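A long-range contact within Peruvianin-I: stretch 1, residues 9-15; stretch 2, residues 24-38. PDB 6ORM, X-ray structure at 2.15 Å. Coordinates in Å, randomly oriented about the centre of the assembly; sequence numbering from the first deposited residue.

Stretch 1 (9-15) DFCLADL
Stretch 2 24-38: YPCRNPALATSDDFI

In Peruvianin-I, residues 10-14 run largely extended, between turned backbones at Asp9 and Leu15, and residues 24-38 wrap against them; the two stretches together bury 789 Å². Ala13 pairs with Cys26, their CA atoms 4.7 Å apart, in a single beta bridge. Asp14 N donates to Pro25 O at 2.8 Å and a nearly straight 175°, and Arg27 N donates to Leu12 O at 2.9 Å and 158°; flanking the pair, these bonds follow the antiparallel pattern. Proline has no amide proton to give but keeps a free carbonyl, so Pro25 fits as an acceptor. Between these bonds Cys26 CA approaches Leu12 O at 3.1 Å. Phi/psi are -153/171 at Phe10, -163/77 at Cys11, -64/129 at Leu12, -56/126 at Ala13, -87/96 at Asp14 and -114/156 at Cys26.

From the bridge residue Cys26 a disulfide runs to Cys11, two residues before Ala13. Cys11 (chi1 t) and Cys26 (chi1 m) both leave the backbone sideways, and chi3 is 91°, close to the ideal; the modelled distance of 1.5 Å from Cys11 SG to Cys26 SG, however, is well short of a normal disulfide bond. One water links Leu12 and Arg27 a second time, beside their direct bond, accepting from Leu12 N at 2.8 Å and donating to Arg27 O at 2.9 Å.

One bump of the first stretch is Phe10, chi1 51° (p) and chi2 81°, which points toward a hollow lined by Pro29, Ala32 and Phe37. Pro29, which opens the 3-10 segment 29-31, supplies one wall, Phe10 CE1 lying 3.7 Å from Pro29 CB. Ala32 points its CB toward the first stretch, and this methyl packs 3.5 Å from Phe10 CE1. Phe37 (m, -85°) turns its edge to the face of Phe10, with ring centroids 4.9 Å apart and planes at 76°. Ala32 N bonds to Pro29 O at 3.1 Å.

Leu12 (m, t), with the largest covered area, starts sideways, but its branched end comes nearer: CD1 is 3.8 Å from Ala32 CB and 3.5 Å from Asp36 CG, while CD2 is 4.1 Å from Phe37 CE1. Leu12 CB lies over one face of the Arg27 guanidinium. Arg27 (m, t, chi3 -128°, chi4 140°) leaves sideways, but its end comes nearer, and NE and NH2 make weak hydrogen bonds to Ala13 O at 3.2 and 3.3 Å. Its aliphatic part packs too, with Arg27 CG 3.8 Å from Asp14 CB (chi1 t).

Ala13 directs CB away overall, yet this methyl touches Tyr24 CB at 3.7 Å. Leu15 (m, t) lays CD2 over the face of the Tyr24 ring (m, -77°), 4.0 Å from its centroid, a CH-pi contact.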

# COMPACT_ATOMS: atom_id res chain seq x y z
N ASP A 9 -3.85 0.55 -17.37
CA ASP A 9 -3.96 1.99 -17.63
C ASP A 9 -5.22 2.57 -16.99
O ASP A 9 -5.16 3.54 -16.23
CB ASP A 9 -3.96 2.26 -19.13
CG ASP A 9 -2.63 1.98 -19.78
OD1 ASP A 9 -1.66 1.65 -19.06
OD2 ASP A 9 -2.55 2.10 -21.02
N PHE A 10 -6.37 1.97 -17.28
CA PHE A 10 -7.63 2.44 -16.74
C PHE A 10 -8.59 1.26 -16.66
O PHE A 10 -8.32 0.17 -17.18
CB PHE A 10 -8.22 3.58 -17.57
CG PHE A 10 -8.30 3.29 -19.03
CD1 PHE A 10 -9.34 2.53 -19.55
CD2 PHE A 10 -7.34 3.78 -19.90
CE1 PHE A 10 -9.42 2.26 -20.89
CE2 PHE A 10 -7.41 3.52 -21.26
CZ PHE A 10 -8.45 2.75 -21.75
N CYS A 11 -9.71 1.49 -16.00
CA CYS A 11 -10.65 0.42 -15.65
C CYS A 11 -11.99 1.05 -15.31
O CYS A 11 -12.33 1.18 -14.13
CB CYS A 11 -10.10 -0.39 -14.48
SG CYS A 11 -10.86 -2.01 -14.21
N LEU A 12 -12.75 1.46 -16.33
CA LEU A 12 -13.96 2.24 -16.09
C LEU A 12 -14.97 1.42 -15.30
O LEU A 12 -15.29 0.29 -15.68
CB LEU A 12 -14.58 2.69 -17.41
CG LEU A 12 -13.68 3.26 -18.50
CD1 LEU A 12 -14.52 3.64 -19.70
CD2 LEU A 12 -12.89 4.45 -17.99
N ALA A 13 -15.47 1.99 -14.21
CA ALA A 13 -16.45 1.32 -13.39
C ALA A 13 -17.66 0.90 -14.22
O ALA A 13 -18.27 1.73 -14.91
CB ALA A 13 -16.89 2.22 -12.23
N ASP A 14 -18.00 -0.38 -14.17
CA ASP A 14 -19.26 -0.88 -14.71
C ASP A 14 -20.30 -0.72 -13.62
O ASP A 14 -20.42 -1.58 -12.74
CB ASP A 14 -19.13 -2.33 -15.17
CG ASP A 14 -20.41 -2.87 -15.78
OD1 ASP A 14 -21.41 -2.12 -15.85
OD2 ASP A 14 -20.43 -4.05 -16.19
N LEU A 15 -21.05 0.38 -13.66
CA LEU A 15 -22.01 0.68 -12.59
C LEU A 15 -23.27 -0.16 -12.63
O LEU A 15 -24.02 -0.14 -11.64
CB LEU A 15 -22.37 2.16 -12.65
CG LEU A 15 -21.19 3.11 -12.47
CD1 LEU A 15 -21.65 4.55 -12.58
CD2 LEU A 15 -20.50 2.85 -11.14
N TYR A 24 -15.13 -1.53 -7.96
CA TYR A 24 -16.09 -1.82 -9.02
C TYR A 24 -15.47 -2.75 -10.05
O TYR A 24 -14.28 -2.61 -10.37
CB TYR A 24 -16.56 -0.55 -9.73
CG TYR A 24 -17.46 0.35 -8.93
CD1 TYR A 24 -18.80 0.04 -8.75
CD2 TYR A 24 -16.98 1.53 -8.37
CE1 TYR A 24 -19.63 0.87 -8.02
CE2 TYR A 24 -17.80 2.36 -7.64
CZ TYR A 24 -19.12 2.03 -7.47
OH TYR A 24 -19.93 2.87 -6.74
N PRO A 25 -16.24 -3.68 -10.60
CA PRO A 25 -15.82 -4.33 -11.84
C PRO A 25 -15.77 -3.30 -12.96
O PRO A 25 -16.35 -2.22 -12.88
CB PRO A 25 -16.90 -5.39 -12.10
CG PRO A 25 -18.02 -5.07 -11.19
CD PRO A 25 -17.56 -4.13 -10.12
N CYS A 26 -15.05 -3.65 -14.02
CA CYS A 26 -14.79 -2.69 -15.08
C CYS A 26 -15.46 -3.10 -16.38
O CYS A 26 -15.76 -4.27 -16.61
CB CYS A 26 -13.29 -2.53 -15.31
SG CYS A 26 -12.31 -2.33 -13.81
N ARG A 27 -15.71 -2.09 -17.21
CA ARG A 27 -16.06 -2.33 -18.60
C ARG A 27 -14.81 -2.70 -19.39
O ARG A 27 -13.68 -2.46 -18.96
CB ARG A 27 -16.74 -1.10 -19.19
CG ARG A 27 -17.97 -0.68 -18.42
CD ARG A 27 -18.66 0.49 -19.06
NE ARG A 27 -18.89 1.56 -18.09
CZ ARG A 27 -18.74 2.85 -18.37
NH1 ARG A 27 -18.37 3.23 -19.58
NH2 ARG A 27 -18.97 3.75 -17.43
N ASN A 28 -15.03 -3.29 -20.56
CA ASN A 28 -13.95 -3.66 -21.46
C ASN A 28 -13.14 -2.42 -21.84
O ASN A 28 -13.66 -1.53 -22.53
CB ASN A 28 -14.52 -4.33 -22.71
CG ASN A 28 -13.45 -4.87 -23.64
OD1 ASN A 28 -12.27 -4.59 -23.49
ND2 ASN A 28 -13.88 -5.66 -24.62
N PRO A 29 -11.87 -2.33 -21.42
CA PRO A 29 -11.08 -1.13 -21.72
C PRO A 29 -10.94 -0.84 -23.20
O PRO A 29 -10.72 0.32 -23.58
CB PRO A 29 -9.71 -1.43 -21.08
CG PRO A 29 -9.93 -2.59 -20.17
CD PRO A 29 -11.10 -3.36 -20.70
N ALA A 30 -11.06 -1.86 -24.06
CA ALA A 30 -11.01 -1.64 -25.50
C ALA A 30 -12.18 -0.81 -25.99
O ALA A 30 -12.11 -0.24 -27.08
CB ALA A 30 -10.96 -2.98 -26.23
N LEU A 31 -13.26 -0.74 -25.21
CA LEU A 31 -14.44 0.03 -25.58
C LEU A 31 -14.40 1.46 -25.08
O LEU A 31 -15.27 2.26 -25.44
CB LEU A 31 -15.71 -0.66 -25.05
CG LEU A 31 -15.95 -2.07 -25.58
CD1 LEU A 31 -17.26 -2.63 -25.06
CD2 LEU A 31 -15.92 -2.07 -27.11
N ALA A 32 -13.41 1.81 -24.25
CA ALA A 32 -13.30 3.17 -23.75
C ALA A 32 -13.04 4.16 -24.88
O ALA A 32 -12.33 3.85 -25.85
CB ALA A 32 -12.19 3.26 -22.71
N THR A 33 -13.63 5.35 -24.77
CA THR A 33 -13.42 6.43 -25.72
C THR A 33 -13.03 7.69 -24.96
O THR A 33 -13.04 7.72 -23.72
CB THR A 33 -14.67 6.69 -26.58
OG1 THR A 33 -15.71 7.25 -25.76
CG2 THR A 33 -15.17 5.40 -27.22
N SER A 34 -12.68 8.74 -25.71
CA SER A 34 -12.31 10.01 -25.10
C SER A 34 -13.39 10.53 -24.16
O SER A 34 -13.08 11.10 -23.10
CB SER A 34 -12.01 11.05 -26.19
OG SER A 34 -10.91 10.65 -26.98
N ASP A 35 -14.67 10.34 -24.52
CA ASP A 35 -15.76 10.86 -23.71
C ASP A 35 -15.79 10.26 -22.31
O ASP A 35 -16.35 10.87 -21.40
CB ASP A 35 -17.11 10.58 -24.39
CG ASP A 35 -17.34 11.43 -25.62
OD1 ASP A 35 -16.84 12.58 -25.65
OD2 ASP A 35 -18.03 10.97 -26.55
N ASP A 36 -15.19 9.08 -22.12
CA ASP A 36 -15.22 8.42 -20.82
C ASP A 36 -14.29 9.07 -19.80
O ASP A 36 -14.40 8.76 -18.61
CB ASP A 36 -14.84 6.95 -20.98
CG ASP A 36 -15.89 6.16 -21.73
OD1 ASP A 36 -17.08 6.24 -21.35
OD2 ASP A 36 -15.53 5.45 -22.70
N PHE A 37 -13.41 9.97 -20.23
CA PHE A 37 -12.41 10.53 -19.33
C PHE A 37 -12.68 11.99 -18.99
O PHE A 37 -11.88 12.61 -18.29
CB PHE A 37 -11.02 10.35 -19.94
CG PHE A 37 -10.64 8.91 -20.13
CD1 PHE A 37 -10.10 8.18 -19.08
CD2 PHE A 37 -10.89 8.26 -21.33
CE1 PHE A 37 -9.77 6.85 -19.24
CE2 PHE A 37 -10.56 6.92 -21.49
CZ PHE A 37 -10.00 6.22 -20.44
N ILE A 38 -13.80 12.54 -19.47
CA ILE A 38 -14.28 13.85 -19.07
C ILE A 38 -15.50 13.65 -18.17
O ILE A 38 -16.26 12.70 -18.34
CB ILE A 38 -14.61 14.72 -20.30
CG1 ILE A 38 -14.97 16.15 -19.88
CG2 ILE A 38 -15.74 14.10 -21.11
CD1 ILE A 38 -15.29 17.06 -21.05
O HOH W 1 -12.35 0.11 -18.80